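PDB 2VM9: discoidin-2 from Dictyostelium discoideum, which binds galactose and N-acetylgalactosamine as a trimeric lectin and may take part in spore formation and in building the spore coat. Local coordinates for residues S33-F37 with I76-G80; S51-L57 with Y141-L147; F195-V201 with V251-N257. All coordinates share one frame; numbering follows the deposited sequence.

Interactions 1 and 2 belong to the N-terminal beta-sandwich, the discoidin (F5/8 type C) domain, and their centres are about 13 Å apart. Both reach one antiparallel sheet, in which strands 70-79 and 146-153 are neighbours, and they touch where S33 packs on W52 and Q79 on L147. Along the chain their segments alternate, 33-37, 51-57, 76-80, 141-147, so the two closures interlock. Interaction 3 comes later, in the lectin-like domain beyond the linker, its centre about 39 Å and 48 Å from those of interactions 1 and 2. The chain is thus two separately closed beta domains, and all three contacts also touch neighbouring subunits of the trimer.

Interaction 1 (S33-F37 with I76-G80); sequences SILNF and ISTQG
Q79, the last residue of strand 70-79, reaches across to the turn at L35 and N36 and grips it with both ends of its amide. Its side chain can be followed outward. CB lies 3.9 Å from CD1 of L35, an apolar touch at the base. With CG anti to the backbone N (chi1 -171°) and the next torsion also extended, the chain runs straight out and delivers the amide to the turn. There OE1 accepts the backbone N-H of N36, with 2.8 Å between N36 N and Q79 OE1; the donor lies in the carbonyl plane, on a lone pair, and the bond is nearly straight. NE2 donates to the side chain of N36, 3.0 Å from N36 OD1, staying close to its own amide plane but meeting OD1 from above the carbonyl plane of the asparagine, the two amide planes being 74° apart. A second acceptor for NE2 is the backbone O of N118. Glutamine suits this place because one flat group offers an acceptor and a donor together, and the paired bonds fix its rotation.

L35 crosses the glutamine at about a right angle. Its CD1 packs 3.7 Å from Q79 OE1 and, with CD2, straddles CB of S77, while S77 OG is hydrogen-bonded to T122 OG1. The leucine lays hydrocarbon beside OE1 and the glutamine's base.

The turn itself is type II, closed by the bond from F37 N to I34 O at 2.9 Å. N36 occupies its third position with positive phi (67°), a conformation that asparagine tolerates better than most residues. Here a side-chain amide from a sheet strand clamps a type II beta turn in a long loop of the discoidin-domain beta-sandwich.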
loop_
_atom_site.group_PDB
_atom_site.type_symbol
_atom_site.label_atom_id
_atom_site.label_comp_id
_atom_site.label_asym_id
_atom_site.label_seq_id
_atom_site.Cartn_x
_atom_site.Cartn_y
_atom_site.Cartn_z
ATOM N N SER A 33 -25.074 4.427 -2.736
ATOM C CA SER A 33 -25.295 3.104 -2.146
ATOM C C SER A 33 -24.839 2.946 -0.699
ATOM O O SER A 33 -24.998 1.869 -0.138
ATOM C CB SER A 33 -24.688 1.984 -3.019
ATOM O OG SER A 33 -23.263 1.932 -2.908
ATOM N N ILE A 34 -24.229 3.963 -0.106
ATOM C CA ILE A 34 -23.761 3.751 1.270
ATOM C C ILE A 34 -24.922 3.468 2.236
ATOM O O ILE A 34 -26.017 4.054 2.124
ATOM C CB ILE A 34 -22.898 4.909 1.826
ATOM C CG1 ILE A 34 -22.132 4.372 3.046
ATOM C CG2 ILE A 34 -23.777 6.110 2.243
ATOM C CD1 ILE A 34 -21.024 5.274 3.507
ATOM N N LEU A 35 -24.670 2.575 3.185
ATOM C CA LEU A 35 -25.614 2.289 4.271
ATOM C C LEU A 35 -26.159 3.592 4.843
ATOM O O LEU A 35 -25.374 4.532 5.111
ATOM C CB LEU A 35 -24.896 1.512 5.379
ATOM C CG LEU A 35 -25.829 0.707 6.285
ATOM C CD1 LEU A 35 -26.379 -0.521 5.532
ATOM C CD2 LEU A 35 -25.055 0.291 7.520
ATOM N N ASN A 36 -27.488 3.649 5.010
ATOM C CA ASN A 36 -28.206 4.803 5.589
ATOM C C ASN A 36 -28.183 6.090 4.738
ATOM O O ASN A 36 -28.587 7.180 5.198
ATOM C CB ASN A 36 -27.719 5.085 7.021
ATOM C CG ASN A 36 -28.115 3.993 7.997
ATOM O OD1 ASN A 36 -29.252 3.515 7.979
ATOM N ND2 ASN A 36 -27.186 3.607 8.865
ATOM N N PHE A 37 -27.712 5.955 3.501
ATOM C CA PHE A 37 -27.726 7.071 2.569
ATOM C C PHE A 37 -29.116 7.665 2.510
ATOM O O PHE A 37 -30.104 6.944 2.336
ATOM C CB PHE A 37 -27.300 6.670 1.146
ATOM C CG PHE A 37 -27.375 7.833 0.176
ATOM C CD1 PHE A 37 -26.443 8.870 0.226
ATOM C CD2 PHE A 37 -28.403 7.923 -0.740
ATOM C CE1 PHE A 37 -26.562 9.994 -0.657
ATOM C CE2 PHE A 37 -28.519 9.013 -1.617
ATOM C CZ PHE A 37 -27.592 10.038 -1.588
ATOM N N ILE A 76 -20.608 -7.682 6.452
ATOM C CA ILE A 76 -21.284 -6.862 5.440
ATOM C C ILE A 76 -22.667 -6.528 5.987
ATOM O O ILE A 76 -23.300 -7.368 6.653
ATOM C CB ILE A 76 -21.404 -7.624 4.097
ATOM C CG1 ILE A 76 -22.076 -6.752 3.021
ATOM C CG2 ILE A 76 -22.171 -8.975 4.280
ATOM C CD1 ILE A 76 -22.055 -7.416 1.663
ATOM N N SER A 77 -23.150 -5.318 5.701
ATOM C CA SER A 77 -24.505 -4.946 6.046
ATOM C C SER A 77 -25.200 -4.500 4.767
ATOM O O SER A 77 -24.599 -3.777 3.982
ATOM C CB SER A 77 -24.519 -3.782 7.014
ATOM O OG SER A 77 -24.078 -4.243 8.283
ATOM N N THR A 78 -26.437 -4.933 4.573
ATOM C CA THR A 78 -27.252 -4.456 3.440
ATOM C C THR A 78 -28.581 -3.896 3.935
ATOM O O THR A 78 -29.071 -4.230 5.017
ATOM C CB THR A 78 -27.512 -5.554 2.360
ATOM O OG1 THR A 78 -28.385 -6.560 2.891
ATOM C CG2 THR A 78 -26.174 -6.202 1.902
ATOM N N GLN A 79 -29.170 -3.069 3.085
ATOM C CA GLN A 79 -30.372 -2.357 3.385
ATOM C C GLN A 79 -31.078 -2.189 2.044
ATOM O O GLN A 79 -30.457 -2.224 0.968
ATOM C CB GLN A 79 -29.930 -1.027 3.986
ATOM C CG GLN A 79 -30.939 -0.154 4.580
ATOM C CD GLN A 79 -30.243 1.068 5.180
ATOM O OE1 GLN A 79 -29.263 1.569 4.610
ATOM N NE2 GLN A 79 -30.739 1.552 6.312
ATOM N N GLY A 80 -32.384 -2.005 2.092
ATOM C CA GLY A 80 -33.095 -1.700 0.873
ATOM C C GLY A 80 -32.963 -0.221 0.497
ATOM O O GLY A 80 -32.105 0.535 1.011
#

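Interaction 2 (S51-L57 with Y141-L147); sequences SWSSSVL and YNNHISL
Y141 begins the contact at the end of strand 133-142: its hydroxyl oxygen OH lies 3.6 Å from CB of L57, a contact at the phenol end of the ring. The connection to strand 146-153 then turns through N143, whose ND2 is held by the backbone O of D85.

H144 contributes a side-chain bond and a face contact. NE2 donates to the backbone O of S54 at 2.7 Å, in the ring plane and almost straight (177°), though it approaches that oxygen from above the carbonyl plane. CD2 of L57 sits over the centre of one ring face, 3.6 Å from the centroid of H144, a CH-pi contact. Histidine suits the place because its edge can bond while its face packs.

I145 is wedged between W52 and L57, its CG2 against W52 CZ3 at 3.7 Å and its CG1 beside L57 CD2, and its backbone O receives S54 N. On the face opposite W52 and L147, S146 OG lies 2.8 Å from S53 OG, the two residues forming a non-hydrogen-bonded antiparallel pair. S53 OG is also hydrogen-bonded to S51 OG, and S146 OG to Q86. Serine suits both positions because its short hydroxyl can bond directly across the pair and on to these further partners.

L147 pairs with W52 through two backbone bonds, and its CD2 meets the indole at the edge, while W52 NE1 is taken by T22 O. Short strand 52-53 thus pairs antiparallel with strand 146-153 in one sheet of the discoidin (F5/8 type C) beta-sandwich.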
loop_
_atom_site.group_PDB
_atom_site.type_symbol
_atom_site.label_atom_id
_atom_site.label_comp_id
_atom_site.label_asym_id
_atom_site.label_seq_id
_atom_site.Cartn_x
_atom_site.Cartn_y
_atom_site.Cartn_z
ATOM N N SER A 51 -30.250 4.605 -2.896
ATOM C CA SER A 51 -29.809 3.239 -3.187
ATOM C C SER A 51 -28.950 3.286 -4.451
ATOM O O SER A 51 -29.059 4.213 -5.257
ATOM C CB SER A 51 -31.006 2.293 -3.495
ATOM O OG SER A 51 -31.731 2.745 -4.675
ATOM N N TRP A 52 -28.141 2.254 -4.649
ATOM C CA TRP A 52 -27.791 1.897 -6.032
ATOM C C TRP A 52 -29.012 1.140 -6.572
ATOM O O TRP A 52 -29.586 0.295 -5.859
ATOM C CB TRP A 52 -26.594 0.950 -6.057
ATOM C CG TRP A 52 -26.473 0.207 -7.373
ATOM C CD1 TRP A 52 -26.230 0.760 -8.608
ATOM C CD2 TRP A 52 -26.565 -1.208 -7.574
ATOM N NE1 TRP A 52 -26.168 -0.227 -9.560
ATOM C CE2 TRP A 52 -26.380 -1.445 -8.968
ATOM C CE3 TRP A 52 -26.796 -2.299 -6.723
ATOM C CZ2 TRP A 52 -26.395 -2.734 -9.528
ATOM C CZ3 TRP A 52 -26.829 -3.599 -7.288
ATOM C CH2 TRP A 52 -26.621 -3.798 -8.667
ATOM N N SER A 53 -29.397 1.405 -7.820
ATOM C CA SER A 53 -30.432 0.566 -8.469
ATOM C C SER A 53 -29.915 0.135 -9.844
ATOM O O SER A 53 -29.482 1.000 -10.638
ATOM C CB SER A 53 -31.746 1.340 -8.634
ATOM O OG SER A 53 -32.260 1.785 -7.380
ATOM N N SER A 54 -29.988 -1.168 -10.143
ATOM C CA SER A 54 -29.480 -1.669 -11.420
ATOM C C SER A 54 -30.346 -1.161 -12.583
ATOM O O SER A 54 -31.437 -0.627 -12.382
ATOM C CB SER A 54 -29.440 -3.208 -11.431
ATOM O OG SER A 54 -30.754 -3.708 -11.549
ATOM N N SER A 55 -29.860 -1.347 -13.807
ATOM C CA SER A 55 -30.716 -1.118 -14.964
ATOM C C SER A 55 -31.445 -2.400 -15.399
ATOM O O SER A 55 -32.670 -2.417 -15.581
ATOM C CB SER A 55 -29.941 -0.529 -16.141
ATOM O OG SER A 55 -30.864 -0.285 -17.207
ATOM N N VAL A 56 -30.674 -3.467 -15.542
ATOM C CA VAL A 56 -31.173 -4.797 -15.917
ATOM C C VAL A 56 -31.584 -5.548 -14.662
ATOM O O VAL A 56 -30.896 -5.498 -13.650
ATOM C CB VAL A 56 -30.048 -5.557 -16.648
ATOM C CG1 VAL A 56 -30.458 -7.028 -16.905
ATOM C CG2 VAL A 56 -29.723 -4.819 -17.951
ATOM N N LEU A 57 -32.729 -6.225 -14.736
ATOM C CA LEU A 57 -33.191 -7.047 -13.632
ATOM C C LEU A 57 -32.990 -8.493 -14.040
ATOM O O LEU A 57 -33.687 -9.017 -14.914
ATOM C CB LEU A 57 -34.671 -6.786 -13.324
ATOM C CG LEU A 57 -34.993 -5.391 -12.783
ATOM C CD1 LEU A 57 -36.536 -5.248 -12.670
ATOM C CD2 LEU A 57 -34.288 -5.086 -11.444
ATOM N N TYR A 141 -35.100 -10.201 -5.488
ATOM C CA TYR A 141 -35.361 -8.813 -5.109
ATOM C C TYR A 141 -36.863 -8.584 -5.018
ATOM O O TYR A 141 -37.657 -9.314 -5.616
ATOM C CB TYR A 141 -34.728 -7.846 -6.132
ATOM C CG TYR A 141 -34.928 -8.319 -7.561
ATOM C CD1 TYR A 141 -36.051 -7.931 -8.276
ATOM C CD2 TYR A 141 -33.982 -9.151 -8.181
ATOM C CE1 TYR A 141 -36.267 -8.363 -9.601
ATOM C CE2 TYR A 141 -34.197 -9.620 -9.507
ATOM C CZ TYR A 141 -35.335 -9.212 -10.184
ATOM O OH TYR A 141 -35.599 -9.651 -11.429
ATOM N N ASN A 142 -37.230 -7.566 -4.236
ATOM C CA ASN A 142 -38.597 -7.056 -4.221
ATOM C C ASN A 142 -38.614 -5.834 -5.104
ATOM O O ASN A 142 -37.959 -4.837 -4.784
ATOM C CB ASN A 142 -39.057 -6.652 -2.811
ATOM C CG ASN A 142 -40.429 -6.003 -2.849
ATOM O OD1 ASN A 142 -40.600 -5.013 -2.223
ATOM N ND2 ASN A 142 -41.377 -6.594 -3.443
ATOM N N ASN A 143 -39.364 -5.927 -6.202
ATOM C CA ASN A 143 -39.587 -4.825 -7.151
ATOM C C ASN A 143 -38.410 -4.407 -8.039
ATOM O O ASN A 143 -38.580 -4.208 -9.235
ATOM C CB ASN A 143 -40.187 -3.594 -6.447
ATOM C CG ASN A 143 -41.671 -3.812 -6.137
ATOM O OD1 ASN A 143 -42.327 -4.532 -6.874
ATOM N ND2 ASN A 143 -42.187 -3.211 -5.066
ATOM N N HIS A 144 -37.237 -4.250 -7.446
ATOM C CA HIS A 144 -36.053 -3.857 -8.229
ATOM C C HIS A 144 -34.804 -4.216 -7.461
ATOM O O HIS A 144 -34.839 -4.281 -6.242
ATOM C CB HIS A 144 -36.062 -2.338 -8.470
ATOM C CG HIS A 144 -35.283 -1.928 -9.680
ATOM N ND1 HIS A 144 -35.860 -1.806 -10.926
ATOM C CD2 HIS A 144 -33.970 -1.651 -9.841
ATOM C CE1 HIS A 144 -34.941 -1.439 -11.802
ATOM N NE2 HIS A 144 -33.781 -1.354 -11.169
ATOM N N ILE A 145 -33.698 -4.414 -8.175
ATOM C CA ILE A 145 -32.413 -4.629 -7.533
ATOM C C ILE A 145 -31.933 -3.236 -7.086
ATOM O O ILE A 145 -31.368 -2.478 -7.866
ATOM C CB ILE A 145 -31.420 -5.285 -8.482
ATOM C CG1 ILE A 145 -31.923 -6.688 -8.860
ATOM C CG2 ILE A 145 -30.018 -5.339 -7.833
ATOM C CD1 ILE A 145 -31.137 -7.333 -10.031
ATOM N N SER A 146 -32.210 -2.927 -5.827
ATOM C CA SER A 146 -31.852 -1.651 -5.228
ATOM C C SER A 146 -31.335 -1.953 -3.830
ATOM O O SER A 146 -31.952 -2.713 -3.067
ATOM C CB SER A 146 -33.072 -0.702 -5.148
ATOM O OG SER A 146 -33.615 -0.427 -6.441
ATOM N N LEU A 147 -30.195 -1.358 -3.471
ATOM C CA LEU A 147 -29.668 -1.631 -2.144
ATOM C C LEU A 147 -28.759 -0.517 -1.669
ATOM O O LEU A 147 -28.251 0.301 -2.472
ATOM C CB LEU A 147 -28.919 -2.974 -2.080
ATOM C CG LEU A 147 -27.597 -3.023 -2.879
ATOM C CD1 LEU A 147 -26.414 -2.511 -2.063
ATOM C CD2 LEU A 147 -27.305 -4.424 -3.381
#

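Interaction 3 (F195-V201 with V251-N257)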
loop_
_atom_site.group_PDB
_atom_site.type_symbol
_atom_site.label_atom_id
_atom_site.label_comp_id
_atom_site.label_asym_id
_atom_site.label_seq_id
_atom_site.Cartn_x
_atom_site.Cartn_y
_atom_site.Cartn_z
ATOM N N PHE A 195 14.230 10.292 6.669
ATOM C CA PHE A 195 12.909 9.771 6.994
ATOM C C PHE A 195 11.980 10.916 7.434
ATOM O O PHE A 195 12.440 11.964 7.904
ATOM C CB PHE A 195 12.979 8.761 8.150
ATOM C CG PHE A 195 13.487 7.377 7.768
ATOM C CD1 PHE A 195 12.699 6.493 7.054
ATOM C CD2 PHE A 195 14.727 6.938 8.217
ATOM C CE1 PHE A 195 13.146 5.199 6.742
ATOM C CE2 PHE A 195 15.188 5.641 7.905
ATOM C CZ PHE A 195 14.406 4.777 7.176
ATOM N N LEU A 196 10.672 10.680 7.336
ATOM C CA LEU A 196 9.685 11.640 7.855
ATOM C C LEU A 196 9.552 11.608 9.382
ATOM O O LEU A 196 9.248 12.629 10.017
ATOM C CB LEU A 196 8.326 11.426 7.173
ATOM C CG LEU A 196 8.329 11.705 5.667
ATOM C CD1 LEU A 196 6.964 11.368 5.052
ATOM C CD2 LEU A 196 8.717 13.156 5.412
ATOM N N SER A 197 9.789 10.440 9.984
ATOM C CA SER A 197 9.798 10.328 11.442
ATOM C C SER A 197 10.963 9.410 11.842
ATOM O O SER A 197 11.622 8.823 10.970
ATOM C CB SER A 197 8.485 9.753 11.951
ATOM O OG SER A 197 8.313 8.434 11.465
ATOM N N VAL A 198 11.214 9.303 13.142
ATOM C CA VAL A 198 12.408 8.581 13.616
ATOM C C VAL A 198 12.191 7.076 13.441
ATOM O O VAL A 198 11.206 6.515 13.945
ATOM C CB VAL A 198 12.742 8.932 15.075
ATOM C CG1 VAL A 198 14.017 8.200 15.540
ATOM C CG2 VAL A 198 12.905 10.450 15.241
ATOM N N PRO A 199 13.101 6.406 12.713
ATOM C CA PRO A 199 12.942 4.962 12.547
ATOM C C PRO A 199 13.535 4.153 13.709
ATOM O O PRO A 199 14.163 4.720 14.604
ATOM C CB PRO A 199 13.748 4.682 11.288
ATOM C CG PRO A 199 14.902 5.696 11.387
ATOM C CD PRO A 199 14.277 6.930 11.989
ATOM N N ILE A 200 13.323 2.846 13.683
ATOM C CA ILE A 200 14.091 1.950 14.545
ATOM C C ILE A 200 15.265 1.491 13.676
ATOM O O ILE A 200 15.223 1.633 12.438
ATOM C CB ILE A 200 13.244 0.782 15.075
ATOM C CG1 ILE A 200 12.752 -0.111 13.931
ATOM C CG2 ILE A 200 12.066 1.320 15.913
ATOM C CD1 ILE A 200 13.828 -1.081 13.315
ATOM N N VAL A 201 16.346 1.028 14.293
ATOM C CA VAL A 201 17.475 0.583 13.475
ATOM C C VAL A 201 17.949 -0.751 14.035
ATOM O O VAL A 201 18.465 -0.826 15.162
ATOM C CB VAL A 201 18.649 1.604 13.447
ATOM C CG1 VAL A 201 19.859 1.020 12.711
ATOM C CG2 VAL A 201 18.241 2.936 12.771
ATOM N N VAL A 251 19.250 -2.349 9.193
ATOM C CA VAL A 251 17.946 -2.223 8.539
ATOM C C VAL A 251 17.183 -1.194 9.378
ATOM O O VAL A 251 16.888 -1.443 10.542
ATOM C CB VAL A 251 17.200 -3.577 8.466
ATOM C CG1 VAL A 251 15.800 -3.398 7.832
ATOM C CG2 VAL A 251 18.023 -4.631 7.642
ATOM N N ALA A 252 16.970 -0.009 8.800
ATOM C CA ALA A 252 16.239 1.053 9.474
ATOM C C ALA A 252 14.795 0.968 8.992
ATOM O O ALA A 252 14.550 0.943 7.773
ATOM C CB ALA A 252 16.822 2.383 9.134
ATOM N N VAL A 253 13.867 0.902 9.939
ATOM C CA VAL A 253 12.455 0.691 9.611
ATOM C C VAL A 253 11.625 1.828 10.191
ATOM O O VAL A 253 11.689 2.119 11.381
ATOM C CB VAL A 253 11.914 -0.665 10.151
ATOM C CG1 VAL A 253 10.456 -0.874 9.713
ATOM C CG2 VAL A 253 12.783 -1.843 9.670
ATOM N N GLU A 254 10.812 2.453 9.337
ATOM C CA GLU A 254 9.939 3.545 9.789
ATOM C C GLU A 254 8.502 3.075 9.741
ATOM O O GLU A 254 8.047 2.606 8.698
ATOM C CB GLU A 254 10.104 4.766 8.881
ATOM C CG GLU A 254 9.360 5.993 9.417
ATOM C CD GLU A 254 9.163 7.091 8.387
ATOM O OE1 GLU A 254 9.192 6.806 7.172
ATOM O OE2 GLU A 254 8.935 8.241 8.818
ATOM N N PHE A 255 7.791 3.212 10.865
ATOM C CA PHE A 255 6.442 2.679 10.984
ATOM C C PHE A 255 5.394 3.753 10.840
ATOM O O PHE A 255 5.623 4.910 11.201
ATOM C CB PHE A 255 6.246 1.996 12.339
ATOM C CG PHE A 255 7.103 0.788 12.534
ATOM C CD1 PHE A 255 6.804 -0.403 11.880
ATOM C CD2 PHE A 255 8.209 0.837 13.378
ATOM C CE1 PHE A 255 7.588 -1.533 12.065
ATOM C CE2 PHE A 255 9.016 -0.291 13.566
ATOM C CZ PHE A 255 8.705 -1.475 12.919
ATOM N N ASN A 256 4.252 3.351 10.293
ATOM C CA ASN A 256 3.007 4.107 10.414
ATOM C C ASN A 256 3.061 5.469 9.722
ATOM O O ASN A 256 2.367 6.414 10.122
ATOM C CB ASN A 256 2.637 4.266 11.907
ATOM C CG ASN A 256 1.138 4.416 12.129
ATOM O OD1 ASN A 256 0.334 3.716 11.504
ATOM N ND2 ASN A 256 0.758 5.339 13.015
ATOM N N ASN A 257 3.878 5.579 8.681
ATOM C CA ASN A 257 4.095 6.886 8.076
ATOM C C ASN A 257 4.008 6.820 6.561
ATOM O O ASN A 257 3.615 5.779 6.003
ATOM C CB ASN A 257 5.437 7.489 8.545
ATOM C CG ASN A 257 5.298 8.922 9.072
ATOM O OD1 ASN A 257 4.204 9.368 9.440
ATOM N ND2 ASN A 257 6.410 9.643 9.118
ATOM O OXT ASN A 257 4.322 7.806 5.874
HETATM O O HOH W 1 6.862 6.510 13.295
HETATM O O HOH W 2 8.846 4.547 12.997
#
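E254 and S197 form the polar centre of this contact, with a single carboxylate oxygen taking three hydrogen bonds. OE2 of E254 accepts from S197 N at 2.6 Å, a bent bond (134°), and from S197 OG at 2.7 Å; the hydroxyl uses the anti lone pair, and the backbone N-H arrives on the same anti side but 28° out of the carboxylate plane. The third donor, ND2 of N257, lies 2.9 Å from E254 OE2 and comes from above that plane in a fairly straight bond (161°). A glutamate suits the position because its extended chain lays the carboxylate beside the turning backbone at S197.

Two waters bridge the segments nearby. One donates both to S197 OG and to F255 O, so the serine hydroxyl gives one proton and receives another; a second joins V198 O to F255 N, where direct strand pairing has ended.

The start of strand 200-211 pairs with the end of strand 243-254 in the lectin-like domain: I200 and V253 are an antiparallel hydrogen-bonded pair, I200 N and V253 O standing 2.9 Å apart with the return bond equally long. I200 CD1 is 3.7 Å from V253 CB, and F255 CE2 meets I200 CG1. On the other face F195 packs its CE2 3.8 Å from A252 CB, where a small methyl fits the ring.

Three donors on one oxygen would be expected to favour the ionised carboxylate and lower its pKa. Because N257 ND2 and S197 share OE2, and N257 OD1 bonds H72 of the second subunit, the C-terminal tail is tied both to the 195-201 segment and to a neighbouring chain.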